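Assembly chaperone of ribosomal protein L4 (Acl4) (Chaetomium thermophilum, PDB 5TQB) probably binds newly made ribosomal protein L4 through its superhelix of TPR-like helices and chaperones it until assembly into the ribosome. Local coordinates at residues I2-L7 / E32-N37; K87-A92 / T111-Q116; V194-E199 / V235-E240; P226-R231 / I255-L260. One frame throughout, in Å; residues are numbered along the deposited sequence.

Interaction 1 of 4, residues I2-L7 / E32-N37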
# COMPACT_ATOMS: atom_id res chain seq x y z
N ILE B 2 -38.03 -3.54 4.00
CA ILE B 2 -36.79 -3.27 4.73
C ILE B 2 -36.35 -1.82 4.55
O ILE B 2 -36.60 -1.21 3.51
CB ILE B 2 -35.66 -4.21 4.27
CG1 ILE B 2 -34.43 -4.04 5.16
CG2 ILE B 2 -35.31 -3.96 2.80
CD1 ILE B 2 -33.35 -5.08 4.94
N ASN B 3 -35.68 -1.27 5.56
CA ASN B 3 -35.16 0.09 5.49
C ASN B 3 -33.95 0.17 4.54
O ASN B 3 -33.02 -0.62 4.69
CB ASN B 3 -34.77 0.58 6.89
CG ASN B 3 -34.42 2.05 6.92
OD1 ASN B 3 -33.64 2.54 6.10
ND2 ASN B 3 -34.99 2.77 7.88
N PRO B 4 -33.97 1.12 3.58
CA PRO B 4 -32.85 1.25 2.63
C PRO B 4 -31.51 1.60 3.29
O PRO B 4 -30.46 1.34 2.70
CB PRO B 4 -33.28 2.41 1.73
CG PRO B 4 -34.73 2.52 1.88
CD PRO B 4 -35.05 2.06 3.26
N LYS B 5 -31.55 2.22 4.46
CA LYS B 5 -30.31 2.57 5.16
C LYS B 5 -29.56 1.30 5.57
O LYS B 5 -28.33 1.28 5.57
CB LYS B 5 -30.60 3.46 6.37
CG LYS B 5 -29.42 3.69 7.31
CD LYS B 5 -28.23 4.33 6.61
CE LYS B 5 -27.06 4.51 7.58
NZ LYS B 5 -25.87 5.12 6.92
N GLU B 6 -30.31 0.25 5.90
CA GLU B 6 -29.72 -1.04 6.24
C GLU B 6 -29.03 -1.64 5.03
O GLU B 6 -27.98 -2.26 5.15
CB GLU B 6 -30.80 -2.00 6.77
CG GLU B 6 -30.24 -3.35 7.22
CD GLU B 6 -31.30 -4.28 7.83
OE1 GLU B 6 -31.06 -5.50 7.89
OE2 GLU B 6 -32.38 -3.78 8.25
N LEU B 7 -29.62 -1.45 3.85
CA LEU B 7 -29.00 -1.89 2.61
C LEU B 7 -27.69 -1.16 2.31
O LEU B 7 -26.77 -1.74 1.76
CB LEU B 7 -29.96 -1.72 1.43
CG LEU B 7 -30.94 -2.86 1.17
CD1 LEU B 7 -31.44 -3.49 2.45
CD2 LEU B 7 -32.10 -2.36 0.33
N GLU B 32 -32.55 2.48 -5.51
CA GLU B 32 -33.87 2.42 -6.14
C GLU B 32 -34.98 2.73 -5.14
O GLU B 32 -36.00 3.29 -5.51
CB GLU B 32 -34.10 1.04 -6.77
CG GLU B 32 -33.24 0.77 -7.99
CD GLU B 32 -33.45 -0.63 -8.56
OE1 GLU B 32 -34.59 -1.14 -8.46
OE2 GLU B 32 -32.48 -1.21 -9.09
N HIS B 33 -34.76 2.36 -3.88
CA HIS B 33 -35.76 2.61 -2.84
C HIS B 33 -35.51 3.95 -2.13
O HIS B 33 -36.12 4.24 -1.11
CB HIS B 33 -35.77 1.48 -1.81
CG HIS B 33 -36.22 0.16 -2.37
ND1 HIS B 33 -37.55 -0.16 -2.54
CD2 HIS B 33 -35.51 -0.91 -2.80
CE1 HIS B 33 -37.64 -1.38 -3.05
NE2 HIS B 33 -36.42 -1.85 -3.22
N ILE B 34 -34.61 4.75 -2.69
CA ILE B 34 -34.25 6.04 -2.12
C ILE B 34 -34.56 7.14 -3.13
O ILE B 34 -35.28 8.09 -2.84
CB ILE B 34 -32.76 6.08 -1.73
CG1 ILE B 34 -32.48 5.06 -0.63
CG2 ILE B 34 -32.35 7.47 -1.25
CD1 ILE B 34 -31.01 4.80 -0.40
N GLY B 35 -34.01 7.00 -4.34
CA GLY B 35 -34.22 7.97 -5.40
C GLY B 35 -33.47 9.26 -5.17
O GLY B 35 -32.88 9.47 -4.11
N GLU B 36 -33.49 10.14 -6.17
CA GLU B 36 -32.70 11.37 -6.12
C GLU B 36 -33.21 12.34 -5.06
O GLU B 36 -32.45 13.15 -4.54
CB GLU B 36 -32.68 12.04 -7.50
CG GLU B 36 -34.05 12.40 -8.03
CD GLU B 36 -34.00 12.93 -9.46
OE1 GLU B 36 -35.08 13.18 -10.04
OE2 GLU B 36 -32.88 13.09 -9.99
N ASN B 37 -34.50 12.25 -4.75
CA ASN B 37 -35.11 13.13 -3.75
C ASN B 37 -35.01 12.57 -2.33
O ASN B 37 -35.37 13.25 -1.37
CB ASN B 37 -36.58 13.38 -4.11
CG ASN B 37 -36.74 14.15 -5.41
OD1 ASN B 37 -36.05 15.15 -5.63
ND2 ASN B 37 -37.63 13.69 -6.27

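Interaction 2 of 4, residues K87-A92 / T111-Q116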
# COMPACT_ATOMS: atom_id res chain seq x y z
N LYS B 87 -16.89 13.03 -2.80
CA LYS B 87 -17.38 13.11 -4.17
C LYS B 87 -16.74 14.25 -4.98
O LYS B 87 -16.54 14.12 -6.19
CB LYS B 87 -18.91 13.24 -4.19
CG LYS B 87 -19.46 14.42 -3.40
CD LYS B 87 -20.98 14.35 -3.32
CE LYS B 87 -21.56 15.48 -2.48
NZ LYS B 87 -21.30 15.32 -1.02
N PHE B 88 -16.42 15.36 -4.32
CA PHE B 88 -15.79 16.48 -5.01
C PHE B 88 -14.37 16.11 -5.41
O PHE B 88 -13.93 16.42 -6.52
CB PHE B 88 -15.76 17.73 -4.12
CG PHE B 88 -17.12 18.22 -3.72
CD1 PHE B 88 -17.90 18.93 -4.62
CD2 PHE B 88 -17.62 17.98 -2.46
CE1 PHE B 88 -19.16 19.38 -4.26
CE2 PHE B 88 -18.87 18.43 -2.09
CZ PHE B 88 -19.64 19.13 -2.99
N LEU B 89 -13.67 15.43 -4.51
CA LEU B 89 -12.27 15.08 -4.71
C LEU B 89 -12.13 14.04 -5.82
O LEU B 89 -11.18 14.09 -6.61
CB LEU B 89 -11.65 14.56 -3.41
CG LEU B 89 -11.85 15.45 -2.18
CD1 LEU B 89 -11.19 14.85 -0.96
CD2 LEU B 89 -11.33 16.87 -2.42
N TRP B 90 -13.08 13.11 -5.89
CA TRP B 90 -13.04 12.09 -6.94
C TRP B 90 -13.32 12.68 -8.31
O TRP B 90 -12.74 12.24 -9.30
CB TRP B 90 -14.02 10.96 -6.64
CG TRP B 90 -13.41 9.85 -5.85
CD1 TRP B 90 -13.71 9.49 -4.57
CD2 TRP B 90 -12.38 8.95 -6.29
NE1 TRP B 90 -12.93 8.43 -4.18
CE2 TRP B 90 -12.11 8.08 -5.22
CE3 TRP B 90 -11.66 8.81 -7.48
CZ2 TRP B 90 -11.15 7.07 -5.30
CZ3 TRP B 90 -10.71 7.81 -7.56
CH2 TRP B 90 -10.46 6.95 -6.48
N LEU B 91 -14.23 13.65 -8.37
CA LEU B 91 -14.57 14.29 -9.64
C LEU B 91 -13.37 15.07 -10.18
O LEU B 91 -13.21 15.19 -11.40
CB LEU B 91 -15.76 15.23 -9.47
CG LEU B 91 -17.13 14.55 -9.43
CD1 LEU B 91 -18.17 15.51 -8.89
CD2 LEU B 91 -17.52 14.06 -10.82
N ALA B 92 -12.55 15.58 -9.27
CA ALA B 92 -11.33 16.30 -9.63
C ALA B 92 -10.33 15.37 -10.31
O ALA B 92 -9.72 15.74 -11.32
CB ALA B 92 -10.72 16.94 -8.39
N THR B 111 -13.06 23.36 0.59
CA THR B 111 -14.00 24.24 1.29
C THR B 111 -14.86 23.46 2.28
O THR B 111 -15.03 23.88 3.43
CB THR B 111 -14.92 24.98 0.30
OG1 THR B 111 -14.13 25.78 -0.59
CG2 THR B 111 -15.90 25.89 1.03
N VAL B 112 -15.41 22.34 1.83
CA VAL B 112 -16.24 21.49 2.69
C VAL B 112 -15.42 20.97 3.86
O VAL B 112 -15.87 21.02 5.00
CB VAL B 112 -16.83 20.31 1.90
CG1 VAL B 112 -17.60 19.37 2.82
CG2 VAL B 112 -17.73 20.81 0.78
N LEU B 113 -14.22 20.48 3.57
CA LEU B 113 -13.34 19.96 4.61
C LEU B 113 -12.98 21.01 5.66
O LEU B 113 -13.03 20.74 6.86
CB LEU B 113 -12.05 19.40 3.99
CG LEU B 113 -12.17 18.07 3.27
CD1 LEU B 113 -10.92 17.80 2.43
CD2 LEU B 113 -12.42 16.93 4.25
N ARG B 114 -12.63 22.22 5.22
CA ARG B 114 -12.24 23.28 6.14
C ARG B 114 -13.38 23.66 7.09
O ARG B 114 -13.14 23.95 8.27
CB ARG B 114 -11.77 24.52 5.39
CG ARG B 114 -10.26 24.67 5.37
CD ARG B 114 -9.86 25.97 4.73
NE ARG B 114 -10.11 25.98 3.29
CZ ARG B 114 -9.17 25.83 2.36
NH1 ARG B 114 -7.89 25.67 2.69
NH2 ARG B 114 -9.51 25.85 1.08
N ALA B 115 -14.61 23.64 6.59
CA ALA B 115 -15.78 23.95 7.40
C ALA B 115 -16.02 22.85 8.44
O ALA B 115 -16.34 23.13 9.59
CB ALA B 115 -17.01 24.12 6.52
N GLN B 116 -15.86 21.60 8.03
CA GLN B 116 -16.02 20.46 8.93
C GLN B 116 -14.97 20.48 10.03
O GLN B 116 -15.28 20.24 11.20
CB GLN B 116 -15.93 19.15 8.15
CG GLN B 116 -17.11 18.90 7.23
CD GLN B 116 -16.93 17.64 6.41
OE1 GLN B 116 -15.82 17.15 6.22
NE2 GLN B 116 -18.04 17.10 5.92

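Interaction 3 of 4, residues V194-E199 / V235-E240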
# COMPACT_ATOMS: atom_id res chain seq x y z
N VAL B 194 8.08 20.28 -4.94
CA VAL B 194 8.22 21.69 -5.30
C VAL B 194 9.69 22.12 -5.33
O VAL B 194 10.15 22.69 -6.31
CB VAL B 194 7.44 22.60 -4.32
CG1 VAL B 194 7.69 24.08 -4.62
CG2 VAL B 194 5.95 22.30 -4.38
N ARG B 195 10.40 21.84 -4.24
CA ARG B 195 11.80 22.22 -4.10
C ARG B 195 12.66 21.75 -5.28
O ARG B 195 13.46 22.53 -5.82
CB ARG B 195 12.36 21.67 -2.79
CG ARG B 195 11.77 22.33 -1.55
CD ARG B 195 12.36 23.72 -1.32
NE ARG B 195 11.79 24.37 -0.14
CZ ARG B 195 10.67 25.08 -0.14
NH1 ARG B 195 9.96 25.23 -1.25
NH2 ARG B 195 10.24 25.63 0.99
N ILE B 196 12.49 20.49 -5.68
CA ILE B 196 13.22 19.92 -6.81
C ILE B 196 13.06 20.79 -8.05
O ILE B 196 14.04 21.15 -8.71
CB ILE B 196 12.73 18.49 -7.14
CG1 ILE B 196 13.09 17.52 -6.01
CG2 ILE B 196 13.35 17.98 -8.44
CD1 ILE B 196 12.33 16.19 -6.05
N SER B 197 11.81 21.13 -8.36
CA SER B 197 11.53 21.97 -9.51
C SER B 197 11.95 23.43 -9.29
O SER B 197 11.90 24.23 -10.22
CB SER B 197 10.05 21.89 -9.86
OG SER B 197 9.79 20.72 -10.61
N GLN B 198 12.35 23.76 -8.07
CA GLN B 198 12.89 25.08 -7.77
C GLN B 198 14.41 25.06 -7.74
O GLN B 198 15.04 26.03 -7.34
CB GLN B 198 12.38 25.58 -6.42
CG GLN B 198 10.91 25.93 -6.40
CD GLN B 198 10.44 26.33 -5.02
OE1 GLN B 198 10.82 25.72 -4.02
NE2 GLN B 198 9.62 27.37 -4.96
N GLU B 199 14.99 23.94 -8.16
CA GLU B 199 16.44 23.76 -8.16
C GLU B 199 17.01 23.90 -6.75
O GLU B 199 18.15 24.33 -6.56
CB GLU B 199 17.11 24.77 -9.10
CG GLU B 199 16.48 24.82 -10.49
CD GLU B 199 17.06 25.91 -11.37
OE1 GLU B 199 18.10 26.50 -11.00
OE2 GLU B 199 16.47 26.18 -12.44
N VAL B 235 9.43 7.15 -4.41
CA VAL B 235 10.62 6.54 -4.99
C VAL B 235 11.19 7.38 -6.13
O VAL B 235 12.41 7.49 -6.27
CB VAL B 235 10.33 5.11 -5.50
CG1 VAL B 235 11.50 4.56 -6.29
CG2 VAL B 235 10.03 4.19 -4.33
N ARG B 236 10.31 7.97 -6.94
CA ARG B 236 10.73 8.81 -8.05
C ARG B 236 11.44 10.05 -7.52
O ARG B 236 12.47 10.47 -8.07
CB ARG B 236 9.52 9.21 -8.91
CG ARG B 236 8.91 8.06 -9.72
CD ARG B 236 7.52 8.42 -10.27
NE ARG B 236 7.55 9.54 -11.21
CZ ARG B 236 7.50 9.44 -12.54
NH1 ARG B 236 7.43 8.25 -13.14
NH2 ARG B 236 7.53 10.53 -13.30
N LEU B 237 10.92 10.61 -6.44
CA LEU B 237 11.55 11.75 -5.78
C LEU B 237 12.91 11.38 -5.20
O LEU B 237 13.84 12.18 -5.25
CB LEU B 237 10.65 12.30 -4.66
CG LEU B 237 9.29 12.86 -5.07
CD1 LEU B 237 8.53 13.28 -3.84
CD2 LEU B 237 9.42 14.02 -6.02
N LEU B 238 13.02 10.18 -4.64
CA LEU B 238 14.26 9.73 -4.01
C LEU B 238 15.40 9.48 -5.00
O LEU B 238 16.56 9.79 -4.71
CB LEU B 238 14.01 8.44 -3.22
CG LEU B 238 13.22 8.55 -1.92
CD1 LEU B 238 12.97 7.17 -1.36
CD2 LEU B 238 13.94 9.41 -0.90
N ILE B 239 15.07 8.91 -6.16
CA ILE B 239 16.07 8.68 -7.19
C ILE B 239 16.47 10.02 -7.81
O ILE B 239 17.63 10.22 -8.17
CB ILE B 239 15.54 7.72 -8.28
CG1 ILE B 239 15.20 6.37 -7.66
CG2 ILE B 239 16.59 7.51 -9.36
CD1 ILE B 239 14.34 5.50 -8.55
N GLU B 240 15.51 10.92 -7.92
CA GLU B 240 15.73 12.24 -8.48
C GLU B 240 16.83 12.99 -7.73
O GLU B 240 17.74 13.54 -8.36
CB GLU B 240 14.43 13.05 -8.44
CG GLU B 240 14.51 14.43 -9.10
CD GLU B 240 14.53 14.36 -10.62
OE1 GLU B 240 13.68 13.64 -11.18
OE2 GLU B 240 15.38 15.03 -11.24

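Interaction 4 of 4, residues P226-R231 / I255-L260. With EDO (1,2-ethanediol), chain D; EDO (1,2-ethanediol), chain G.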
# COMPACT_ATOMS: atom_id res chain seq x y z
N PRO B 226 2.09 5.59 4.39
CA PRO B 226 1.40 6.12 3.21
C PRO B 226 0.94 5.05 2.23
O PRO B 226 1.58 4.00 2.14
CB PRO B 226 2.45 7.04 2.56
CG PRO B 226 3.74 6.70 3.18
CD PRO B 226 3.45 6.14 4.53
N PRO B 227 -0.15 5.31 1.50
CA PRO B 227 -0.65 4.33 0.52
C PRO B 227 0.38 4.00 -0.56
O PRO B 227 1.26 4.82 -0.85
CB PRO B 227 -1.84 5.05 -0.12
CG PRO B 227 -2.22 6.11 0.85
CD PRO B 227 -0.96 6.55 1.49
N PHE B 228 0.25 2.81 -1.13
CA PHE B 228 1.12 2.32 -2.19
C PHE B 228 1.40 3.37 -3.28
O PHE B 228 2.56 3.69 -3.54
CB PHE B 228 0.51 1.06 -2.81
CG PHE B 228 1.50 0.18 -3.52
CD1 PHE B 228 2.02 -0.95 -2.91
CD2 PHE B 228 1.89 0.48 -4.82
CE1 PHE B 228 2.92 -1.76 -3.58
CE2 PHE B 228 2.79 -0.33 -5.49
CZ PHE B 228 3.30 -1.45 -4.87
N PRO B 229 0.35 3.92 -3.92
CA PRO B 229 0.61 4.84 -5.03
C PRO B 229 1.42 6.06 -4.60
O PRO B 229 2.24 6.57 -5.36
CB PRO B 229 -0.80 5.26 -5.48
CG PRO B 229 -1.70 4.22 -4.96
CD PRO B 229 -1.09 3.82 -3.65
N SER B 230 1.19 6.50 -3.37
CA SER B 230 1.91 7.64 -2.82
C SER B 230 3.39 7.30 -2.61
O SER B 230 4.26 8.17 -2.71
CB SER B 230 1.26 8.06 -1.50
OG SER B 230 1.90 9.20 -0.95
N ARG B 231 3.68 6.03 -2.31
CA ARG B 231 5.06 5.60 -2.09
C ARG B 231 5.80 5.37 -3.41
O ARG B 231 7.02 5.37 -3.45
CB ARG B 231 5.11 4.34 -1.23
CG ARG B 231 5.23 4.63 0.27
CD ARG B 231 4.37 3.70 1.09
NE ARG B 231 4.89 2.35 1.10
CZ ARG B 231 4.15 1.26 1.29
NH1 ARG B 231 2.84 1.34 1.47
NH2 ARG B 231 4.74 0.07 1.28
N ILE B 255 7.50 -4.24 -3.00
CA ILE B 255 7.44 -5.54 -3.68
C ILE B 255 6.99 -6.64 -2.73
O ILE B 255 6.42 -7.65 -3.15
CB ILE B 255 8.82 -5.90 -4.31
CG1 ILE B 255 9.10 -5.02 -5.52
CG2 ILE B 255 8.89 -7.36 -4.74
CD1 ILE B 255 8.13 -5.20 -6.69
N ALA B 256 7.25 -6.45 -1.44
CA ALA B 256 6.78 -7.39 -0.44
C ALA B 256 5.24 -7.31 -0.28
O ALA B 256 4.64 -8.19 0.33
CB ALA B 256 7.48 -7.14 0.88
N GLU B 257 4.63 -6.27 -0.85
CA GLU B 257 3.18 -6.04 -0.75
C GLU B 257 2.44 -6.33 -2.06
O GLU B 257 1.27 -6.71 -2.05
CB GLU B 257 2.92 -4.59 -0.32
CG GLU B 257 3.38 -4.28 1.10
CD GLU B 257 3.22 -2.81 1.46
OE1 GLU B 257 3.56 -2.42 2.60
OE2 GLU B 257 2.75 -2.03 0.60
N ASP B 258 3.13 -6.12 -3.18
CA ASP B 258 2.58 -6.44 -4.50
C ASP B 258 3.71 -6.67 -5.51
O ASP B 258 4.27 -5.72 -6.06
CB ASP B 258 1.67 -5.32 -5.01
CG ASP B 258 1.09 -5.62 -6.39
OD1 ASP B 258 0.43 -4.72 -6.97
OD2 ASP B 258 1.30 -6.74 -6.91
N ASP B 259 4.04 -7.94 -5.74
CA ASP B 259 5.15 -8.28 -6.62
C ASP B 259 4.69 -8.41 -8.07
O ASP B 259 5.46 -8.87 -8.93
CB ASP B 259 5.87 -9.55 -6.14
CG ASP B 259 4.99 -10.78 -6.18
OD1 ASP B 259 5.35 -11.77 -5.51
OD2 ASP B 259 3.96 -10.76 -6.89
N LEU B 260 3.46 -8.01 -8.35
CA LEU B 260 2.97 -7.91 -9.72
C LEU B 260 2.95 -6.45 -10.20
O LEU B 260 2.29 -6.12 -11.20
CB LEU B 260 1.59 -8.55 -9.85
CG LEU B 260 1.60 -10.07 -9.61
CD1 LEU B 260 0.18 -10.63 -9.52
CD2 LEU B 260 2.38 -10.80 -10.70
C1 EDO D . -2.15 0.94 0.92
O1 EDO D . -0.86 0.45 0.63
C2 EDO D . -2.77 1.53 -0.33
O2 EDO D . -4.04 2.05 -0.02
C1 EDO G . 8.60 -12.66 -7.73
O1 EDO G . 8.51 -11.89 -6.55
C2 EDO G . 7.25 -12.71 -8.41
O2 EDO G . 6.97 -11.46 -9.02

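Interaction 1 of 4, residues I2-L7 / E32-N37
P4 and I34 make the closest touch: CB of the proline ring lies 3.6 Å from I34 CG1, with the terminal I34 CD1 only a little farther off. The next carbon of the same ring turns to H33. P4 CG rests 3.7 Å from the backbone H33 O and 4.0 Å from H33 CB, and the P4 and H33 side chains cross at about a right angle. I34 reaches over because CG1 stands anti to its own carbonyl carbon (chi1 -64°), which carries the branch to the ring although the CB does not point straight at it.

The contact, which lies at the surface far from the centre of the chain, illustrates how the open ends of a helical hairpin are brought together, consistent with a TPR-like array: P4 opens helix 4-16, and H33 is the first residue to leave helical geometry after helix 20-32. Farther along the first of these helices, L7 packs on A30 of the second.

The helix start that carries the proline is capped one residue back. N3 is the N-cap, and its OD1 accepts a bond of 2.7 Å from K5 N, in the carbonyl plane and fairly straight at the hydrogen (158°). Beyond this cap, K5 NZ forms a salt bridge with E80.

Interaction 2 of 4, residues K87-A92 / T111-Q116
F88 and V112 face each other across the two helices, both with CB directed at the opposite segment, and their side chains cross at about a right angle. The meeting is between one rim atom and one methyl: F88 CE2 is 3.9 Å from V112 CG2, and the methyl approaches the ring obliquely. V112 presents this branch because CG1 takes the place anti to the backbone N (chi1 176°), leaving CG2 anti to the carbonyl carbon. On the phenyl ring itself, one face is covered from within the same helix by K87 CG, 4.1 Å above the plane and displaced toward the rim.

A second, looser touch lies one residue further along each helix. L89 and L113 do not aim their CB atoms at each other, yet their branches bend inward until L89 CD1 comes to 4.5 Å from L113 CD1. The backbones stay well apart, with 9.2 Å between F88 CA and V112 CA, so the contact is made by side chains alone. Here is a simple case of helix packing by apolar groups, with all four of the touching residues buried.

Other helices of what is probably a TPR-like solenoid close in around them. P85, in the loop ahead of helix 86-94, covers V112 and L113, while T148 of helix 131-156 touches both leucines. R108 of helix 100-125 packs on F88, and an aromatic side chain of another protein chain reaches L89. The pair thus joins helix 86-94 to helix 100-125, with helix 131-156 lying against both.

Interaction 3 of 4, residues V194-E199 / V235-E240
I196 carries this buried contact, touching L237 and E240, which stand about one turn apart on helix 228-240. The contact skips helix 201-212 and joins the first helices of neighbouring hairpins, as in the helix-turn-helix arrays of TPR-like alpha-solenoids.

The apolar part has two touches. I196 CD1 meets L237 CD2 at 3.6 Å, methyl against methyl, while the other branch, I196 CG2, lies 3.8 Å from E240 CG. The isoleucine can serve both because CG1 is anti to the carbonyl carbon (chi1 -67°) and CG2 anti to the backbone N. A204 of helix 201-212 also packs on I196.

E240 lends only its aliphatic part to I196. Its chain bends at chi2, and its carboxylate finds its partners outside the two segments, on another protein chain: a basic side chain in a salt bridge, and backbone hydrogen bonds. S197 OG and R236 NH2 are also hydrogen-bonded to that chain, so the contact adjoins a surface shared between proteins.

The end of helix 185-197 is held separately. E199, with positive phi, is the C-prime residue of a Schellman motif, in which R200 N bonds to R195 O and E199 N to I196 O. R195 also pairs with E171, and R195 NH1 donates to a lone pair of Q198 OE1 at 2.9 Å; the bond is bent at the hydrogen (131°) and the oxygen lies 29° out of the guanidinium plane.

Interaction 4 of 4, residues P226-R231 / I255-L260
R231 and E257 form a salt bridge in which a single nitrogen serves the whole carboxylate. R231 NH2 lies 3.1 Å from E257 OE1 and 3.0 Å from E257 OE2, the second bond being weak. The two groups stand nearly upright to each other, their planes 79° apart, and OE1 is met from above the carboxylate plane, so this is not the flat, two-pronged pairing. E257 arrives by an extended chain, whereas R231 is bent at chi2 and chi3.

The guanidinium has a further hold on its other terminal nitrogen: R231 NH1 donates to P226 O at 3.0 Å, close to the line of the carbonyl bond and in the guanidinium plane. Bonds at both terminal nitrogens should fix the rotation of the group, and the acid probably eases burial of its charge.

F228 supplies the packing. With CG anti to the backbone N (chi1 -159°), its ring slides past E257, whose OE2 sits at the ring edge, 3.7 Å from F228 CD1. Next along, D258 CB approaches F228 CE1 obliquely at 4.0 Å. L254 and V264 add to the cover of the ring, which also meets an aromatic side chain of another protein chain. An ethanediol, probably from the crystallisation liquor, accepts from F228 N.

D258 in turn closes an Asx turn, its OD2 accepting from L260 N at 2.9 Å. The contact thus joins the start of helix 228-240 to the end of helix 244-257, the open ends of an antiparallel helical hairpin of the sort repeated in TPR-like solenoids.

Overall arrangement
From the N terminus, interaction 1 closes the first hairpin, bringing the start of helix 4-16 to the loop after helix 20-32. Interaction 2 follows in series, its centre about 24 Å away, and joins helices 86-94 and 100-125. Neither of these overlaps the later pair. Interactions 3 and 4 cross, since their segments alternate along the sequence, and both use helix 228-240: interaction 3 bridges over helix 201-212 to bring its last turns to helix 185-197, while interaction 4 closes the hairpin of helices 228-240 and 244-257. Interactions 1 and 3, with centres about 48 Å apart, lie on opposite sides of the chain's centre, so the four contacts sample both halves of what is probably a TPR-like array.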